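Long-range contact in ferritin (Mycoplasma penetrans, PDB 7DIE), which probably takes up iron(II), oxidises it at ferroxidase centres and stores it as iron(III) inside a shell of 24 subunits: residues S103-I115 with T124-I136. Residues are numbered along the deposited sequence; the frame is centred on the assembly and turned at random. Where two conformers were deposited one is given.
Sequences SKVRESVKNVTEI and TFERMQWFVKDSI. With FE (Fe (III) ion), chain G.
Val-109 and Thr-113 pack as knobs into holes on the facing helix. Val-109 sits among Met-128, Phe-131, Val-132 and Ser-135: its CG1 lies 3.6 Å from the backbone N of Val-132, while CG2 meets Ser-135 OG at 3.3 Å. One turn on, Thr-113 enters the hole formed by Phe-125, Met-128, Gln-129 and Val-132. With OG1 beside the backbone N, its CG2 is left anti to that N and comes obliquely to Phe-125 CE1 at 3.5 Å, and its OG1 approaches Met-128 CB. Met-128, bent at chi2 and chi3, sets its SD 4.0 Å from Val-112 CG1 and crosses that valine at about a right angle.

Two polar side chains bond back to their own helices. Thr-113 OG1 donates to Val-109 O at 2.8 Å, 43° out of the carbonyl plane, and that oxygen also accepts from Thr-113 N. Gln-129 NE2 similarly reaches back to Phe-125 O (2.9 Å, N-H...O angle 169°), which places NE2 over the centre of the Phe-125 ring, 3.3 Å above its plane.

Asp-134 takes no part in the helix-helix packing and binds iron(III) through OD2 at 2.1 Å, alongside Asp-55, His-60 and Asp-138. The same helix thus serves both the packing and the metal site.

Segments 103-115 and 124-136 run antiparallel, with 156° between their axes; they lie on helices 91-118 and 122-150, consecutive members of the ferritin four-helix bundle. Val-105 and Val-109 also touch helix 10-39, and Phe-131 packs on Leu-64 of helix 43-70, whereas Arg-106 forms a salt bridge to Glu-123 of a neighbouring subunit.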
loop_
_atom_site.group_PDB
_atom_site.type_symbol
_atom_site.label_atom_id
_atom_site.label_comp_id
_atom_site.label_asym_id
_atom_site.label_seq_id
_atom_site.Cartn_x
_atom_site.Cartn_y
_atom_site.Cartn_z
ATOM N N SER A 103 -30.499 -27.480 33.169
ATOM C CA SER A 103 -31.113 -26.923 34.361
ATOM C C SER A 103 -30.357 -27.362 35.612
ATOM O O SER A 103 -30.186 -26.563 36.548
ATOM C CB SER A 103 -32.593 -27.315 34.414
ATOM O OG SER A 103 -33.173 -26.824 35.611
ATOM N N LYS A 104 -29.842 -28.598 35.631
ATOM C CA LYS A 104 -29.034 -29.023 36.770
ATOM C C LYS A 104 -27.684 -28.320 36.815
ATOM O O LYS A 104 -27.171 -28.059 37.912
ATOM C CB LYS A 104 -28.818 -30.536 36.764
ATOM C CG LYS A 104 -30.090 -31.343 36.999
ATOM C CD LYS A 104 -29.825 -32.844 36.857
ATOM C CE LYS A 104 -31.097 -33.675 37.064
ATOM N NZ LYS A 104 -31.754 -33.445 38.391
ATOM N N VAL A 105 -27.073 -28.039 35.656
ATOM C CA VAL A 105 -25.857 -27.225 35.654
ATOM C C VAL A 105 -26.123 -25.894 36.340
ATOM O O VAL A 105 -25.352 -25.447 37.194
ATOM C CB VAL A 105 -25.346 -26.994 34.215
ATOM C CG1 VAL A 105 -24.144 -26.046 34.246
ATOM C CG2 VAL A 105 -24.985 -28.278 33.543
ATOM N N ARG A 106 -27.213 -25.232 35.948
ATOM C CA ARG A 106 -27.553 -23.931 36.511
ATOM C C ARG A 106 -27.778 -24.024 38.021
ATOM O O ARG A 106 -27.345 -23.148 38.784
ATOM C CB ARG A 106 -28.790 -23.391 35.791
ATOM C CG ARG A 106 -29.348 -22.081 36.356
ATOM C CD ARG A 106 -30.474 -21.587 35.453
ATOM N NE ARG A 106 -31.113 -20.362 35.934
ATOM C CZ ARG A 106 -32.352 -20.304 36.411
ATOM N NH1 ARG A 106 -33.083 -21.416 36.483
ATOM N NH2 ARG A 106 -32.858 -19.143 36.817
ATOM N N GLU A 107 -28.429 -25.093 38.485
ATOM C CA GLU A 107 -28.627 -25.219 39.935
ATOM C C GLU A 107 -27.309 -25.463 40.658
ATOM O O GLU A 107 -27.098 -24.951 41.766
ATOM C CB GLU A 107 -29.636 -26.325 40.241
ATOM C CG GLU A 107 -31.075 -25.878 39.956
ATOM C CD GLU A 107 -31.395 -24.460 40.481
ATOM O OE1 GLU A 107 -31.653 -23.533 39.645
ATOM O OE2 GLU A 107 -31.399 -24.293 41.730
ATOM N N SER A 108 -26.410 -26.244 40.049
ATOM C CA SER A 108 -25.067 -26.418 40.597
ATOM C C SER A 108 -24.327 -25.085 40.721
ATOM O O SER A 108 -23.747 -24.780 41.772
ATOM C CB SER A 108 -24.277 -27.403 39.730
ATOM O OG SER A 108 -23.075 -27.749 40.373
ATOM N N VAL A 109 -24.315 -24.281 39.650
ATOM C CA VAL A 109 -23.716 -22.947 39.736
ATOM C C VAL A 109 -24.267 -22.186 40.940
ATOM O O VAL A 109 -23.517 -21.608 41.736
ATOM C CB VAL A 109 -23.956 -22.156 38.435
ATOM C CG1 VAL A 109 -23.555 -20.684 38.627
ATOM C CG2 VAL A 109 -23.176 -22.785 37.276
ATOM N N LYS A 110 -25.591 -22.152 41.071
ATOM C CA LYS A 110 -26.196 -21.388 42.156
ATOM C C LYS A 110 -25.742 -21.908 43.516
ATOM O O LYS A 110 -25.484 -21.119 44.435
ATOM C CB LYS A 110 -27.722 -21.435 42.037
ATOM C CG LYS A 110 -28.485 -20.557 43.034
ATOM C CD LYS A 110 -29.991 -20.643 42.751
ATOM C CE LYS A 110 -30.807 -19.628 43.529
ATOM N NZ LYS A 110 -30.588 -19.738 44.989
ATOM N N ASN A 111 -25.635 -23.237 43.664
ATOM C CA ASN A 111 -25.235 -23.813 44.948
ATOM C C ASN A 111 -23.812 -23.413 45.312
ATOM O O ASN A 111 -23.550 -22.963 46.433
ATOM C CB ASN A 111 -25.357 -25.339 44.922
ATOM C CG ASN A 111 -25.167 -25.963 46.299
ATOM O OD1 ASN A 111 -25.832 -25.572 47.261
ATOM N ND2 ASN A 111 -24.251 -26.923 46.403
ATOM N N VAL A 112 -22.874 -23.584 44.378
ATOM C CA VAL A 112 -21.489 -23.212 44.659
ATOM C C VAL A 112 -21.389 -21.720 44.929
ATOM O O VAL A 112 -20.643 -21.276 45.810
ATOM C CB VAL A 112 -20.561 -23.627 43.497
ATOM C CG1 VAL A 112 -19.110 -23.267 43.854
ATOM C CG2 VAL A 112 -20.696 -25.133 43.214
ATOM N N THR A 113 -22.135 -20.919 44.171
ATOM C CA THR A 113 -22.101 -19.480 44.378
ATOM C C THR A 113 -22.587 -19.132 45.779
ATOM O O THR A 113 -21.921 -18.405 46.522
ATOM C CB THR A 113 -22.957 -18.790 43.312
ATOM O OG1 THR A 113 -22.401 -19.060 42.017
ATOM C CG2 THR A 113 -23.003 -17.282 43.552
ATOM N N GLU A 114 -23.743 -19.674 46.165
ATOM C CA GLU A 114 -24.314 -19.349 47.466
ATOM C C GLU A 114 -23.425 -19.838 48.609
ATOM O O GLU A 114 -23.173 -19.103 49.573
ATOM C CB GLU A 114 -25.707 -19.956 47.583
ATOM C CG GLU A 114 -26.369 -19.621 48.904
ATOM C CD GLU A 114 -27.769 -20.210 49.032
ATOM O OE1 GLU A 114 -28.456 -19.863 50.011
ATOM O OE2 GLU A 114 -28.185 -20.999 48.156
ATOM N N ILE A 115 -22.950 -21.082 48.524
ATOM C CA ILE A 115 -22.165 -21.633 49.624
ATOM C C ILE A 115 -20.818 -20.929 49.722
ATOM O O ILE A 115 -20.336 -20.649 50.821
ATOM C CB ILE A 115 -22.009 -23.164 49.488
ATOM C CG1 ILE A 115 -23.373 -23.856 49.436
ATOM C CG2 ILE A 115 -21.194 -23.747 50.656
ATOM C CD1 ILE A 115 -24.340 -23.383 50.496
ATOM N N THR A 124 -13.721 -17.610 45.441
ATOM C CA THR A 124 -14.571 -18.535 44.694
ATOM C C THR A 124 -15.861 -17.856 44.244
ATOM O O THR A 124 -16.311 -18.052 43.102
ATOM C CB THR A 124 -14.850 -19.782 45.547
ATOM O OG1 THR A 124 -13.612 -20.453 45.803
ATOM C CG2 THR A 124 -15.775 -20.756 44.809
ATOM N N PHE A 125 -16.459 -17.030 45.110
ATOM C CA PHE A 125 -17.652 -16.290 44.707
ATOM C C PHE A 125 -17.380 -15.453 43.458
ATOM O O PHE A 125 -18.190 -15.437 42.523
ATOM C CB PHE A 125 -18.139 -15.401 45.861
ATOM C CG PHE A 125 -19.380 -14.592 45.530
ATOM C CD1 PHE A 125 -20.631 -15.195 45.492
ATOM C CD2 PHE A 125 -19.290 -13.234 45.263
ATOM C CE1 PHE A 125 -21.763 -14.460 45.196
ATOM C CE2 PHE A 125 -20.418 -12.484 44.954
ATOM C CZ PHE A 125 -21.659 -13.096 44.921
ATOM N N GLU A 126 -16.227 -14.782 43.415
ATOM C CA GLU A 126 -15.879 -13.946 42.263
ATOM C C GLU A 126 -15.728 -14.799 40.996
ATOM O O GLU A 126 -16.254 -14.460 39.929
ATOM C CB GLU A 126 -14.594 -13.166 42.582
ATOM C CG GLU A 126 -14.233 -12.027 41.600
ATOM C CD GLU A 126 -13.770 -12.529 40.213
ATOM O OE1 GLU A 126 -13.117 -13.602 40.137
ATOM O OE2 GLU A 126 -14.057 -11.832 39.196
ATOM N N ARG A 127 -15.025 -15.927 41.101
ATOM C CA ARG A 127 -14.853 -16.798 39.938
ATOM C C ARG A 127 -16.189 -17.353 39.453
ATOM O O ARG A 127 -16.381 -17.569 38.249
ATOM C CB ARG A 127 -13.871 -17.939 40.269
ATOM C CG ARG A 127 -13.837 -19.103 39.236
ATOM C CD ARG A 127 -13.155 -18.699 37.890
ATOM N NE ARG A 127 -13.944 -17.717 37.132
ATOM C CZ ARG A 127 -13.529 -17.106 36.021
ATOM N NH1 ARG A 127 -12.342 -17.403 35.505
ATOM N NH2 ARG A 127 -14.306 -16.205 35.421
ATOM N N MET A 128 -17.143 -17.543 40.356
ATOM C CA MET A 128 -18.428 -18.094 39.947
ATOM C C MET A 128 -19.301 -17.094 39.210
ATOM O O MET A 128 -20.262 -17.517 38.558
ATOM C CB MET A 128 -19.187 -18.643 41.170
ATOM C CG MET A 128 -18.520 -19.896 41.780
ATOM S SD MET A 128 -18.199 -21.236 40.587
ATOM C CE MET A 128 -19.849 -21.660 40.028
ATOM N N GLN A 129 -18.990 -15.793 39.265
ATOM C CA GLN A 129 -19.869 -14.810 38.629
ATOM C C GLN A 129 -19.958 -15.025 37.121
ATOM O O GLN A 129 -21.032 -14.864 36.531
ATOM C CB GLN A 129 -19.400 -13.387 38.943
ATOM C CG GLN A 129 -19.510 -13.024 40.438
ATOM C CD GLN A 129 -20.856 -13.406 41.020
ATOM O OE1 GLN A 129 -21.871 -12.830 40.660
ATOM N NE2 GLN A 129 -20.870 -14.394 41.922
ATOM N N TRP A 130 -18.848 -15.402 36.480
ATOM C CA TRP A 130 -18.906 -15.715 35.052
ATOM C C TRP A 130 -19.915 -16.823 34.780
ATOM O O TRP A 130 -20.631 -16.797 33.773
ATOM C CB TRP A 130 -17.519 -16.131 34.534
ATOM C CG TRP A 130 -17.523 -16.421 33.039
ATOM C CD1 TRP A 130 -17.267 -15.521 32.033
ATOM C CD2 TRP A 130 -17.839 -17.663 32.392
ATOM N NE1 TRP A 130 -17.381 -16.136 30.808
ATOM C CE2 TRP A 130 -17.744 -17.445 30.998
ATOM C CE3 TRP A 130 -18.190 -18.942 32.850
ATOM C CZ2 TRP A 130 -17.990 -18.453 30.063
ATOM C CZ3 TRP A 130 -18.439 -19.943 31.915
ATOM C CH2 TRP A 130 -18.337 -19.689 30.538
ATOM N N PHE A 131 -19.976 -17.808 35.672
ATOM C CA PHE A 131 -20.849 -18.962 35.501
ATOM C C PHE A 131 -22.290 -18.615 35.799
ATOM O O PHE A 131 -23.198 -19.162 35.168
ATOM C CB PHE A 131 -20.385 -20.102 36.421
ATOM C CG PHE A 131 -19.078 -20.685 36.023
ATOM C CD1 PHE A 131 -17.889 -20.104 36.440
ATOM C CD2 PHE A 131 -19.029 -21.813 35.203
ATOM C CE1 PHE A 131 -16.665 -20.643 36.061
ATOM C CE2 PHE A 131 -17.787 -22.364 34.817
ATOM C CZ PHE A 131 -16.617 -21.776 35.239
ATOM N N VAL A 132 -22.517 -17.740 36.787
ATOM C CA VAL A 132 -23.868 -17.244 37.032
ATOM C C VAL A 132 -24.430 -16.625 35.756
ATOM O O VAL A 132 -25.551 -16.924 35.335
ATOM C CB VAL A 132 -23.882 -16.219 38.179
ATOM C CG1 VAL A 132 -25.273 -15.541 38.235
ATOM C CG2 VAL A 132 -23.531 -16.860 39.526
ATOM N N LYS A 133 -23.647 -15.755 35.118
ATOM C CA LYS A 133 -24.117 -15.112 33.894
ATOM C C LYS A 133 -24.254 -16.116 32.758
ATOM O O LYS A 133 -25.281 -16.152 32.066
ATOM C CB LYS A 133 -23.168 -13.972 33.506
ATOM C CG LYS A 133 -23.660 -13.102 32.340
ATOM C CD LYS A 133 -22.720 -11.916 32.119
ATOM C CE LYS A 133 -23.192 -11.018 30.979
ATOM N NZ LYS A 133 -24.561 -10.470 31.232
ATOM N N ASP A 134 -23.237 -16.953 32.550
ATOM C CA ASP A 134 -23.247 -17.812 31.371
ATOM C C ASP A 134 -24.224 -18.970 31.498
ATOM O O ASP A 134 -24.714 -19.458 30.477
ATOM C CB ASP A 134 -21.859 -18.362 31.074
ATOM C CG ASP A 134 -21.734 -18.822 29.623
ATOM O OD1 ASP A 134 -21.782 -17.967 28.736
ATOM O OD2 ASP A 134 -21.630 -20.025 29.378
ATOM N N SER A 135 -24.513 -19.445 32.718
ATOM C CA SER A 135 -25.520 -20.499 32.834
ATOM C C SER A 135 -26.864 -20.044 32.297
ATOM O O SER A 135 -27.613 -20.860 31.760
ATOM C CB SER A 135 -25.685 -20.997 34.279
ATOM O OG SER A 135 -24.873 -22.140 34.506
ATOM N N ILE A 136 -27.194 -18.761 32.449
ATOM C CA ILE A 136 -28.419 -18.238 31.848
ATOM C C ILE A 136 -28.374 -18.405 30.331
ATOM O O ILE A 136 -29.341 -18.859 29.704
ATOM C CB ILE A 136 -28.624 -16.762 32.227
ATOM C CG1 ILE A 136 -28.789 -16.563 33.741
ATOM C CG2 ILE A 136 -29.820 -16.199 31.470
ATOM C CD1 ILE A 136 -28.751 -15.074 34.123
HETATM FE FE FE G . -21.540 -21.651 28.022
HETATM O O HOH W 1 -19.749 -20.284 27.244
#